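Local coordinates for protein rhamnonate dehydratase (Gibberella zeae PH-1, PDB 3FXG) that probably dehydrates rhamnonate as a magnesium-binding member of the enolase superfamily, at residues 46-51 / 191-196; 87-92 / 130-135; 330-335 / 342-347. All blocks are in the same frame, centred on the assembly; numbering follows the deposited sequence.

Contact 1: residues 46-51 / 191-196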
loop_
_atom_site.group_PDB
_atom_site.type_symbol
_atom_site.label_atom_id
_atom_site.label_comp_id
_atom_site.label_asym_id
_atom_site.label_seq_id
_atom_site.Cartn_x
_atom_site.Cartn_y
_atom_site.Cartn_z
ATOM N N ALA A 46 -15.348 -17.767 -26.716
ATOM C CA ALA A 46 -15.009 -18.358 -28.009
ATOM C C ALA A 46 -15.472 -17.520 -29.200
ATOM O O ALA A 46 -15.231 -17.886 -30.349
ATOM C CB ALA A 46 -15.599 -19.762 -28.106
ATOM N N SER A 47 -16.131 -16.398 -28.930
ATOM C CA SER A 47 -16.624 -15.535 -30.001
ATOM C C SER A 47 -15.503 -14.942 -30.847
ATOM O O SER A 47 -15.755 -14.345 -31.894
ATOM C CB SER A 47 -17.485 -14.411 -29.419
ATOM O OG SER A 47 -18.671 -14.937 -28.851
ATOM N N LYS A 48 -14.267 -15.111 -30.386
ATOM C CA LYS A 48 -13.094 -14.608 -31.094
ATOM C C LYS A 48 -12.939 -15.308 -32.447
ATOM O O LYS A 48 -12.320 -14.771 -33.367
ATOM C CB LYS A 48 -11.832 -14.854 -30.257
ATOM C CG LYS A 48 -11.910 -14.336 -28.821
ATOM C CD LYS A 48 -10.711 -14.787 -27.987
ATOM C CE LYS A 48 -9.393 -14.238 -28.517
ATOM N NZ LYS A 48 -9.293 -12.755 -28.394
ATOM N N TRP A 49 -13.515 -16.500 -32.567
ATOM C CA TRP A 49 -13.407 -17.282 -33.795
ATOM C C TRP A 49 -14.741 -17.454 -34.526
ATOM O O TRP A 49 -15.726 -17.923 -33.956
ATOM C CB TRP A 49 -12.788 -18.638 -33.450
ATOM C CG TRP A 49 -11.514 -18.480 -32.665
ATOM C CD1 TRP A 49 -10.334 -17.957 -33.117
ATOM C CD2 TRP A 49 -11.313 -18.779 -31.276
ATOM N NE1 TRP A 49 -9.414 -17.908 -32.096
ATOM C CE2 TRP A 49 -9.988 -18.407 -30.956
ATOM C CE3 TRP A 49 -12.127 -19.323 -30.269
ATOM C CZ2 TRP A 49 -9.452 -18.562 -29.668
ATOM C CZ3 TRP A 49 -11.592 -19.477 -28.985
ATOM C CH2 TRP A 49 -10.267 -19.097 -28.700
ATOM N N GLU A 50 -14.753 -17.069 -35.800
ATOM C CA GLU A 50 -15.947 -17.136 -36.641
ATOM C C GLU A 50 -16.782 -18.410 -36.564
ATOM O O GLU A 50 -18.001 -18.345 -36.393
ATOM C CB GLU A 50 -15.567 -16.874 -38.103
ATOM C CG GLU A 50 -15.350 -15.404 -38.421
ATOM C CD GLU A 50 -16.639 -14.603 -38.372
ATOM O OE1 GLU A 50 -16.569 -13.355 -38.411
ATOM O OE2 GLU A 50 -17.724 -15.221 -38.302
ATOM N N GLN A 51 -16.142 -19.565 -36.694
ATOM C CA GLN A 51 -16.880 -20.820 -36.657
ATOM C C GLN A 51 -17.521 -21.118 -35.303
ATOM O O GLN A 51 -18.331 -22.034 -35.188
ATOM C CB GLN A 51 -15.982 -21.992 -37.082
ATOM C CG GLN A 51 -14.852 -22.359 -36.123
ATOM C CD GLN A 51 -13.582 -21.547 -36.332
ATOM O OE1 GLN A 51 -12.476 -22.043 -36.103
ATOM N NE2 GLN A 51 -13.730 -20.297 -36.751
ATOM N N CYS A 191 -18.607 -9.532 -28.980
ATOM C CA CYS A 191 -17.364 -9.532 -28.216
ATOM C C CYS A 191 -16.390 -8.452 -28.694
ATOM O O CYS A 191 -16.590 -7.843 -29.742
ATOM C CB CYS A 191 -16.696 -10.909 -28.308
ATOM S SG CYS A 191 -15.888 -11.248 -29.893
ATOM N N PRO A 192 -15.318 -8.206 -27.923
ATOM C CA PRO A 192 -14.317 -7.192 -28.271
ATOM C C PRO A 192 -13.677 -7.350 -29.652
ATOM O O PRO A 192 -13.315 -6.362 -30.288
ATOM C CB PRO A 192 -13.294 -7.320 -27.143
ATOM C CG PRO A 192 -14.138 -7.736 -25.978
ATOM C CD PRO A 192 -15.031 -8.786 -26.597
ATOM N N ASP A 193 -13.536 -8.588 -30.115
ATOM C CA ASP A 193 -12.922 -8.826 -31.415
ATOM C C ASP A 193 -13.730 -8.286 -32.590
ATOM O O ASP A 193 -13.257 -8.287 -33.725
ATOM C CB ASP A 193 -12.640 -10.316 -31.602
ATOM C CG ASP A 193 -11.520 -10.803 -30.705
ATOM O OD1 ASP A 193 -10.424 -10.205 -30.747
ATOM O OD2 ASP A 193 -11.729 -11.779 -29.958
ATOM N N ASP A 194 -14.947 -7.824 -32.322
ATOM C CA ASP A 194 -15.781 -7.252 -33.373
ATOM C C ASP A 194 -15.483 -5.758 -33.468
ATOM O O ASP A 194 -16.127 -5.023 -34.216
ATOM C CB ASP A 194 -17.263 -7.491 -33.075
ATOM C CG ASP A 194 -17.741 -8.851 -33.558
ATOM O OD1 ASP A 194 -16.939 -9.809 -33.539
ATOM O OD2 ASP A 194 -18.921 -8.968 -33.946
ATOM N N GLY A 195 -14.493 -5.324 -32.693
ATOM C CA GLY A 195 -14.076 -3.935 -32.703
ATOM C C GLY A 195 -15.131 -2.886 -32.418
ATOM O O GLY A 195 -16.170 -3.163 -31.817
ATOM N N HIS A 196 -14.853 -1.665 -32.865
ATOM C CA HIS A 196 -15.752 -0.541 -32.657
ATOM C C HIS A 196 -17.121 -0.739 -33.291
ATOM O O HIS A 196 -18.112 -0.200 -32.802
ATOM C CB HIS A 196 -15.115 0.747 -33.181
ATOM C CG HIS A 196 -13.930 1.197 -32.384
ATOM N ND1 HIS A 196 -12.740 0.503 -32.360
ATOM C CD2 HIS A 196 -13.763 2.260 -31.560
ATOM C CE1 HIS A 196 -11.891 1.117 -31.555
ATOM N NE2 HIS A 196 -12.486 2.185 -31.057
#

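Contact 2: residues 87-92 / 130-135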
loop_
_atom_site.group_PDB
_atom_site.type_symbol
_atom_site.label_atom_id
_atom_site.label_comp_id
_atom_site.label_asym_id
_atom_site.label_seq_id
_atom_site.Cartn_x
_atom_site.Cartn_y
_atom_site.Cartn_z
ATOM N N PRO A 87 -21.733 -37.968 -17.994
ATOM C CA PRO A 87 -20.907 -39.168 -17.824
ATOM C C PRO A 87 -19.651 -39.003 -16.963
ATOM O O PRO A 87 -19.443 -39.759 -16.016
ATOM C CB PRO A 87 -20.585 -39.568 -19.264
ATOM C CG PRO A 87 -21.799 -39.125 -20.008
ATOM C CD PRO A 87 -22.053 -37.755 -19.416
ATOM N N PRO A 88 -18.794 -38.018 -17.278
ATOM C CA PRO A 88 -17.590 -37.865 -16.453
ATOM C C PRO A 88 -17.900 -37.593 -14.981
ATOM O O PRO A 88 -17.152 -38.006 -14.093
ATOM C CB PRO A 88 -16.840 -36.720 -17.137
ATOM C CG PRO A 88 -17.938 -35.917 -17.776
ATOM C CD PRO A 88 -18.851 -36.987 -18.329
ATOM N N ALA A 89 -19.011 -36.909 -14.725
ATOM C CA ALA A 89 -19.418 -36.605 -13.360
ATOM C C ALA A 89 -19.786 -37.903 -12.649
ATOM O O ALA A 89 -19.357 -38.146 -11.519
ATOM C CB ALA A 89 -20.609 -35.651 -13.364
ATOM N N CYS A 90 -20.576 -38.740 -13.320
ATOM C CA CYS A 90 -20.998 -40.014 -12.742
ATOM C C CYS A 90 -19.815 -40.928 -12.475
ATOM O O CYS A 90 -19.801 -41.661 -11.488
ATOM C CB CYS A 90 -21.986 -40.728 -13.670
ATOM S SG CYS A 90 -23.575 -39.891 -13.840
ATOM N N TRP A 91 -18.824 -40.887 -13.360
ATOM C CA TRP A 91 -17.636 -41.720 -13.203
ATOM C C TRP A 91 -16.934 -41.354 -11.898
ATOM O O TRP A 91 -16.539 -42.229 -11.128
ATOM C CB TRP A 91 -16.681 -41.501 -14.376
ATOM C CG TRP A 91 -15.593 -42.525 -14.474
ATOM C CD1 TRP A 91 -15.614 -43.681 -15.205
ATOM C CD2 TRP A 91 -14.315 -42.484 -13.825
ATOM N NE1 TRP A 91 -14.428 -44.358 -15.056
ATOM C CE2 TRP A 91 -13.612 -43.647 -14.214
ATOM C CE3 TRP A 91 -13.695 -41.575 -12.953
ATOM C CZ2 TRP A 91 -12.316 -43.929 -13.761
ATOM C CZ3 TRP A 91 -12.404 -41.854 -12.500
ATOM C CH2 TRP A 91 -11.729 -43.024 -12.909
ATOM N N LEU A 92 -16.788 -40.055 -11.653
ATOM C CA LEU A 92 -16.127 -39.576 -10.441
ATOM C C LEU A 92 -16.922 -39.899 -9.180
ATOM O O LEU A 92 -16.349 -40.280 -8.158
ATOM C CB LEU A 92 -15.888 -38.066 -10.538
ATOM C CG LEU A 92 -14.869 -37.631 -11.595
ATOM C CD1 LEU A 92 -14.896 -36.118 -11.747
ATOM C CD2 LEU A 92 -13.477 -38.103 -11.191
ATOM N N ILE A 130 -15.660 -30.174 -8.721
ATOM C CA ILE A 130 -16.404 -29.448 -7.704
ATOM C C ILE A 130 -17.900 -29.504 -8.004
ATOM O O ILE A 130 -18.723 -29.508 -7.091
ATOM C CB ILE A 130 -15.932 -27.976 -7.621
ATOM C CG1 ILE A 130 -14.407 -27.934 -7.465
ATOM C CG2 ILE A 130 -16.583 -27.281 -6.435
ATOM C CD1 ILE A 130 -13.881 -28.765 -6.299
ATOM N N ALA A 131 -18.248 -29.547 -9.286
ATOM C CA ALA A 131 -19.647 -29.644 -9.674
ATOM C C ALA A 131 -20.185 -30.994 -9.173
ATOM O O ALA A 131 -21.329 -31.094 -8.725
ATOM C CB ALA A 131 -19.780 -29.548 -11.198
ATOM N N VAL A 132 -19.351 -32.029 -9.241
ATOM C CA VAL A 132 -19.752 -33.361 -8.785
ATOM C C VAL A 132 -20.028 -33.323 -7.286
ATOM O O VAL A 132 -21.064 -33.801 -6.812
ATOM C CB VAL A 132 -18.647 -34.406 -9.061
ATOM C CG1 VAL A 132 -19.057 -35.762 -8.502
ATOM C CG2 VAL A 132 -18.391 -34.505 -10.564
ATOM N N ILE A 133 -19.094 -32.745 -6.541
ATOM C CA ILE A 133 -19.247 -32.638 -5.101
ATOM C C ILE A 133 -20.507 -31.845 -4.761
ATOM O O ILE A 133 -21.221 -32.180 -3.820
ATOM C CB ILE A 133 -18.020 -31.947 -4.465
ATOM C CG1 ILE A 133 -16.776 -32.822 -4.666
ATOM C CG2 ILE A 133 -18.270 -31.701 -2.977
ATOM C CD1 ILE A 133 -15.486 -32.184 -4.179
ATOM N N SER A 134 -20.783 -30.802 -5.541
ATOM C CA SER A 134 -21.955 -29.961 -5.301
ATOM C C SER A 134 -23.262 -30.744 -5.360
ATOM O O SER A 134 -24.127 -30.592 -4.496
ATOM C CB SER A 134 -22.015 -28.821 -6.322
ATOM O OG SER A 134 -20.862 -28.001 -6.257
ATOM N N VAL A 135 -23.410 -31.572 -6.388
ATOM C CA VAL A 135 -24.627 -32.356 -6.549
ATOM C C VAL A 135 -24.779 -33.392 -5.438
ATOM O O VAL A 135 -25.889 -33.657 -4.972
ATOM C CB VAL A 135 -24.655 -33.047 -7.928
ATOM C CG1 VAL A 135 -25.912 -33.889 -8.066
ATOM C CG2 VAL A 135 -24.612 -31.991 -9.029
#

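Contact 3: residues 330-335 / 342-347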
loop_
_atom_site.group_PDB
_atom_site.type_symbol
_atom_site.label_atom_id
_atom_site.label_comp_id
_atom_site.label_asym_id
_atom_site.label_seq_id
_atom_site.Cartn_x
_atom_site.Cartn_y
_atom_site.Cartn_z
ATOM N N TYR A 330 -32.666 -25.299 -5.469
ATOM C CA TYR A 330 -31.414 -25.365 -4.723
ATOM C C TYR A 330 -30.992 -23.957 -4.320
ATOM O O TYR A 330 -30.336 -23.762 -3.295
ATOM C CB TYR A 330 -30.325 -26.029 -5.567
ATOM C CG TYR A 330 -30.736 -27.388 -6.078
ATOM C CD1 TYR A 330 -31.310 -28.328 -5.221
ATOM C CD2 TYR A 330 -30.581 -27.727 -7.421
ATOM C CE1 TYR A 330 -31.726 -29.570 -5.688
ATOM C CE2 TYR A 330 -30.993 -28.969 -7.899
ATOM C CZ TYR A 330 -31.566 -29.882 -7.027
ATOM O OH TYR A 330 -31.997 -31.101 -7.492
ATOM N N SER A 331 -31.370 -22.975 -5.130
ATOM C CA SER A 331 -31.045 -21.591 -4.828
ATOM C C SER A 331 -32.190 -20.920 -4.071
ATOM O O SER A 331 -31.954 -20.067 -3.218
ATOM C CB SER A 331 -30.729 -20.820 -6.112
ATOM O OG SER A 331 -31.738 -21.012 -7.087
ATOM N N TYR A 332 -33.430 -21.312 -4.359
ATOM C CA TYR A 332 -34.570 -20.708 -3.672
ATOM C C TYR A 332 -34.484 -20.917 -2.164
ATOM O O TYR A 332 -34.667 -19.979 -1.389
ATOM C CB TYR A 332 -35.899 -21.285 -4.182
ATOM C CG TYR A 332 -36.068 -21.227 -5.684
ATOM C CD1 TYR A 332 -35.342 -20.316 -6.452
ATOM C CD2 TYR A 332 -36.950 -22.087 -6.341
ATOM C CE1 TYR A 332 -35.486 -20.264 -7.831
ATOM C CE2 TYR A 332 -37.102 -22.040 -7.725
ATOM C CZ TYR A 332 -36.365 -21.127 -8.460
ATOM O OH TYR A 332 -36.488 -21.079 -9.828
ATOM N N HIS A 333 -34.201 -22.147 -1.749
ATOM C CA HIS A 333 -34.114 -22.447 -0.326
ATOM C C HIS A 333 -32.992 -21.671 0.346
ATOM O O HIS A 333 -33.081 -21.327 1.524
ATOM C CB HIS A 333 -33.920 -23.949 -0.105
ATOM C CG HIS A 333 -35.186 -24.745 -0.213
ATOM N ND1 HIS A 333 -35.823 -24.977 -1.414
ATOM C CD2 HIS A 333 -35.925 -25.373 0.732
ATOM C CE1 HIS A 333 -36.898 -25.717 -1.204
ATOM N NE2 HIS A 333 -36.982 -25.972 0.089
ATOM N N PHE A 334 -31.940 -21.392 -0.411
ATOM C CA PHE A 334 -30.813 -20.645 0.122
ATOM C C PHE A 334 -31.151 -19.158 0.227
ATOM O O PHE A 334 -30.990 -18.552 1.285
ATOM C CB PHE A 334 -29.587 -20.835 -0.772
ATOM C CG PHE A 334 -28.409 -20.011 -0.356
ATOM C CD1 PHE A 334 -27.689 -20.330 0.787
ATOM C CD2 PHE A 334 -28.037 -18.892 -1.094
ATOM C CE1 PHE A 334 -26.614 -19.543 1.194
ATOM C CE2 PHE A 334 -26.964 -18.099 -0.694
ATOM C CZ PHE A 334 -26.255 -18.428 0.451
ATOM N N GLN A 335 -31.623 -18.576 -0.873
ATOM C CA GLN A 335 -31.964 -17.154 -0.906
ATOM C C GLN A 335 -32.987 -16.710 0.126
ATOM O O GLN A 335 -32.917 -15.596 0.642
ATOM C CB GLN A 335 -32.489 -16.754 -2.291
ATOM C CG GLN A 335 -31.434 -16.665 -3.374
ATOM C CD GLN A 335 -30.184 -15.945 -2.907
ATOM O OE1 GLN A 335 -29.386 -16.504 -2.158
ATOM N NE2 GLN A 335 -30.013 -14.698 -3.339
ATOM N N PRO A 342 -30.800 -10.872 -1.084
ATOM C CA PRO A 342 -31.916 -10.006 -1.488
ATOM C C PRO A 342 -32.925 -10.457 -2.538
ATOM O O PRO A 342 -34.108 -10.132 -2.439
ATOM C CB PRO A 342 -31.209 -8.718 -1.897
ATOM C CG PRO A 342 -29.960 -9.225 -2.516
ATOM C CD PRO A 342 -29.517 -10.285 -1.521
ATOM N N PHE A 343 -32.471 -11.174 -3.554
ATOM C CA PHE A 343 -33.385 -11.618 -4.591
ATOM C C PHE A 343 -32.833 -12.799 -5.352
ATOM O O PHE A 343 -31.761 -13.311 -5.036
ATOM C CB PHE A 343 -33.712 -10.460 -5.537
ATOM C CG PHE A 343 -32.514 -9.647 -5.939
ATOM C CD1 PHE A 343 -31.643 -10.103 -6.920
ATOM C CD2 PHE A 343 -32.251 -8.429 -5.322
ATOM C CE1 PHE A 343 -30.520 -9.355 -7.282
ATOM C CE2 PHE A 343 -31.130 -7.674 -5.676
ATOM C CZ PHE A 343 -30.264 -8.144 -6.660
ATOM N N GLN A 344 -33.570 -13.222 -6.370
ATOM C CA GLN A 344 -33.190 -14.388 -7.141
ATOM C C GLN A 344 -33.266 -14.199 -8.648
ATOM O O GLN A 344 -34.050 -13.400 -9.154
ATOM C CB GLN A 344 -34.096 -15.553 -6.735
ATOM C CG GLN A 344 -33.968 -16.768 -7.614
ATOM C CD GLN A 344 -32.977 -17.766 -7.083
ATOM O OE1 GLN A 344 -32.408 -18.547 -7.839
ATOM N NE2 GLN A 344 -32.779 -17.762 -5.773
ATOM N N GLU A 345 -32.441 -14.957 -9.358
ATOM C CA GLU A 345 -32.434 -14.911 -10.807
ATOM C C GLU A 345 -33.236 -16.079 -11.364
ATOM O O GLU A 345 -33.253 -17.167 -10.789
ATOM C CB GLU A 345 -31.010 -15.015 -11.353
ATOM C CG GLU A 345 -30.970 -15.371 -12.839
ATOM C CD GLU A 345 -29.567 -15.570 -13.383
ATOM O OE1 GLU A 345 -28.747 -16.215 -12.697
ATOM O OE2 GLU A 345 -29.290 -15.096 -14.508
ATOM N N TYR A 346 -33.920 -15.837 -12.472
ATOM C CA TYR A 346 -34.641 -16.899 -13.147
ATOM C C TYR A 346 -34.226 -16.790 -14.599
ATOM O O TYR A 346 -34.455 -15.765 -15.244
ATOM C CB TYR A 346 -36.155 -16.759 -13.047
ATOM C CG TYR A 346 -36.819 -18.081 -13.354
ATOM C CD1 TYR A 346 -36.865 -19.089 -12.389
ATOM C CD2 TYR A 346 -37.321 -18.361 -14.624
ATOM C CE1 TYR A 346 -37.389 -20.343 -12.676
ATOM C CE2 TYR A 346 -37.848 -19.621 -14.928
ATOM C CZ TYR A 346 -37.877 -20.605 -13.944
ATOM O OH TYR A 346 -38.392 -21.852 -14.207
ATOM N N LEU A 347 -33.583 -17.838 -15.096
ATOM C CA LEU A 347 -33.116 -17.870 -16.471
ATOM C C LEU A 347 -34.270 -18.313 -17.358
ATOM O O LEU A 347 -34.664 -19.478 -17.325
ATOM C CB LEU A 347 -31.936 -18.841 -16.586
ATOM C CG LEU A 347 -31.113 -18.895 -17.877
ATOM C CD1 LEU A 347 -29.891 -19.780 -17.656
ATOM C CD2 LEU A 347 -31.962 -19.428 -19.019
HETATM O O HOH W 1 -33.973 -20.430 -11.119
#

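Contact 1: residues 46-51 / 191-196
Ser-47 lies opposite Cys-191, and Lys-48 opposite Asp-193, where the CA of Lys-48 comes to 5.8 Å from the CA of Asp-193. Two tight bends meet here. One is a type I beta turn from Ala-46 to Trp-49, in the loop between helix 36-39 and strand 66-73; the other is the 3-10 turn 192-194, which follows barrel strand 184-187 and leads into helix 195-213 of the enolase-type barrel domain. The buried half of the contact is small and apolar: Cys-191 SG packs 3.6 Å from Ser-47 CB. With chi1 at 75°, the sulfur sits between its own backbone N and carbonyl carbon, which directs it at the turn. Ser-47 OG engages Thr-44 N in its own loop. Nearer solvent, the Lys-48 chain bends at chi3 and chi4 and brings NZ back to Asp-193 OD2, a salt bridge of 3.1 Å whose exact geometry is doubtful because the carboxylate oxygen is modelled too close to the lysine chain. Arg-118 of a second subunit also packs on Lys-48. The root of that lysine covers an indole: Lys-48 CB lies 4.0 Å above the plane of the Trp-49 ring, over its centre.

Contact 2: residues 87-92 / 130-135
Helices 86-101 and 128-148 of the enolase-type N-terminal domain meet where Val-132 presses against Ala-89 and Leu-92. The backbones come close, with the CA of Ala-89 5.6 Å from the CA of Val-132, because a methyl group is all that alanine puts between them. One branch of the valine does most of the work. Val-132 CG2 reaches over the backbone of the facing helix, 3.6 Å from Ala-89 CA, and also touches Ala-89 CB. Its other neighbour is the end of a longer chain: Leu-92 CD1 stands 4.0 Å from Val-132 CG2, the two side chains crossing at about a right angle. The valine's chi1 of 177° sets CG1 opposite the backbone N and leaves CG2 beside that N; CG1 is then carried past the alanine carbonyl, 3.9 Å from Ala-89 O. Val-93 and Phe-97, further along helix 86-101, also pack on Val-132.

No hydrogen bond crosses between the segments. Within helix 128-148, Ser-134 OG folds back onto Ile-130 O at 2.7 Å, while Ser-134 N bonds the same oxygen from the opposite face of the carbonyl plane. Ile-130 O is thus gripped by two donors, one of them the hydroxyl, which is tied back to its own helix and is also linked weakly to Gly-303 N. Beneath the pair, Phe-67 of strand 66-73 touches both Ala-89 and Val-135. On another flank of helix 86-101, Trp-91 meets the ring of Phe-404 and packs on Pro-88 of a second subunit. The arrangement, two helices packed through alanine, valine and leucine side chains and laid on an antiparallel sheet, is typical of the alpha+beta N-terminal domain of the mandelate racemase and muconate lactonizing enzyme family.

Contact 3: residues 330-335 / 342-347
Gln-335, Tyr-332 and Ser-331 of helix 329-335 pack against Gln-344 and its neighbours on strand 344-347, a barrel strand that runs parallel to strand 163-169. The short helix and the strand run nearly antiparallel, 164° between their directions, with their axes 9.4 Å apart, and side chains from both reach across. Gln-335 bends at chi2 (-45°), which turns its amide toward the backbone of Phe-343. Gln-335 NE2 donates to Phe-343 O at 2.8 Å; the N-H points almost straight at the oxygen, which lies in the plane of the glutamine amide. Seen from the acceptor, the donor is tilted somewhat out of the Phe-343 carbonyl plane. A further bond from the same nitrogen goes to Val-322 O.

Gln-344 leaves the strand with CG opposite its backbone N (chi1 170°), then bends so that its amide stands at the edge of the Tyr-332 ring, the two planes close to perpendicular. Gln-344 CD lies 3.5 Å from Tyr-332 CD1, and Gln-344 CG is 3.8 Å from Tyr-332 CE1. Ser-331 OG adjoins this amide and bonds to Gly-328 O and Ala-326 O. At the far end of the ring, Tyr-332 OH meets the edge of the Tyr-346 ring in its plane, 3.1 Å from Tyr-346 CE1. The hydroxyl of Tyr-346 itself bonds to Leu-357 O.

A water donates to Tyr-332 OH at 2.9 Å and more weakly to Glu-345 O, so a second, solvent-mediated link joins helix and strand. Taken together, the chemistry implies one direct hydrogen bond and a weaker water link joining the two segments inside a buried interface: two backbone carbonyls hold the Gln-335 amide and fix its rotation, while the Tyr-332 hydroxyl accepts a hydrogen bond from the bridging water.

Overall arrangement
The chain enters contact 1 at 46-51, makes all of contact 2, and only then supplies 191-196; contact 3 follows, within a single short span. Contact 2 belongs to the N-terminal domain and contact 3 to the barrel, yet their nearest atoms are about 7 Å apart, with centres 22 Å apart, so the two domains lie close together here. Contact 1 is remoter, its centre 32 Å from each of the others, and joins a loop preceding strand 66-73 to the barrel. Contacts 1 and 2 both touch the second subunit, whereas no other chain touches contact 3, whose Phe-343 side chain is about 12 Å from the magnesium ion bound by Asp-222, Glu-248 and Glu-275.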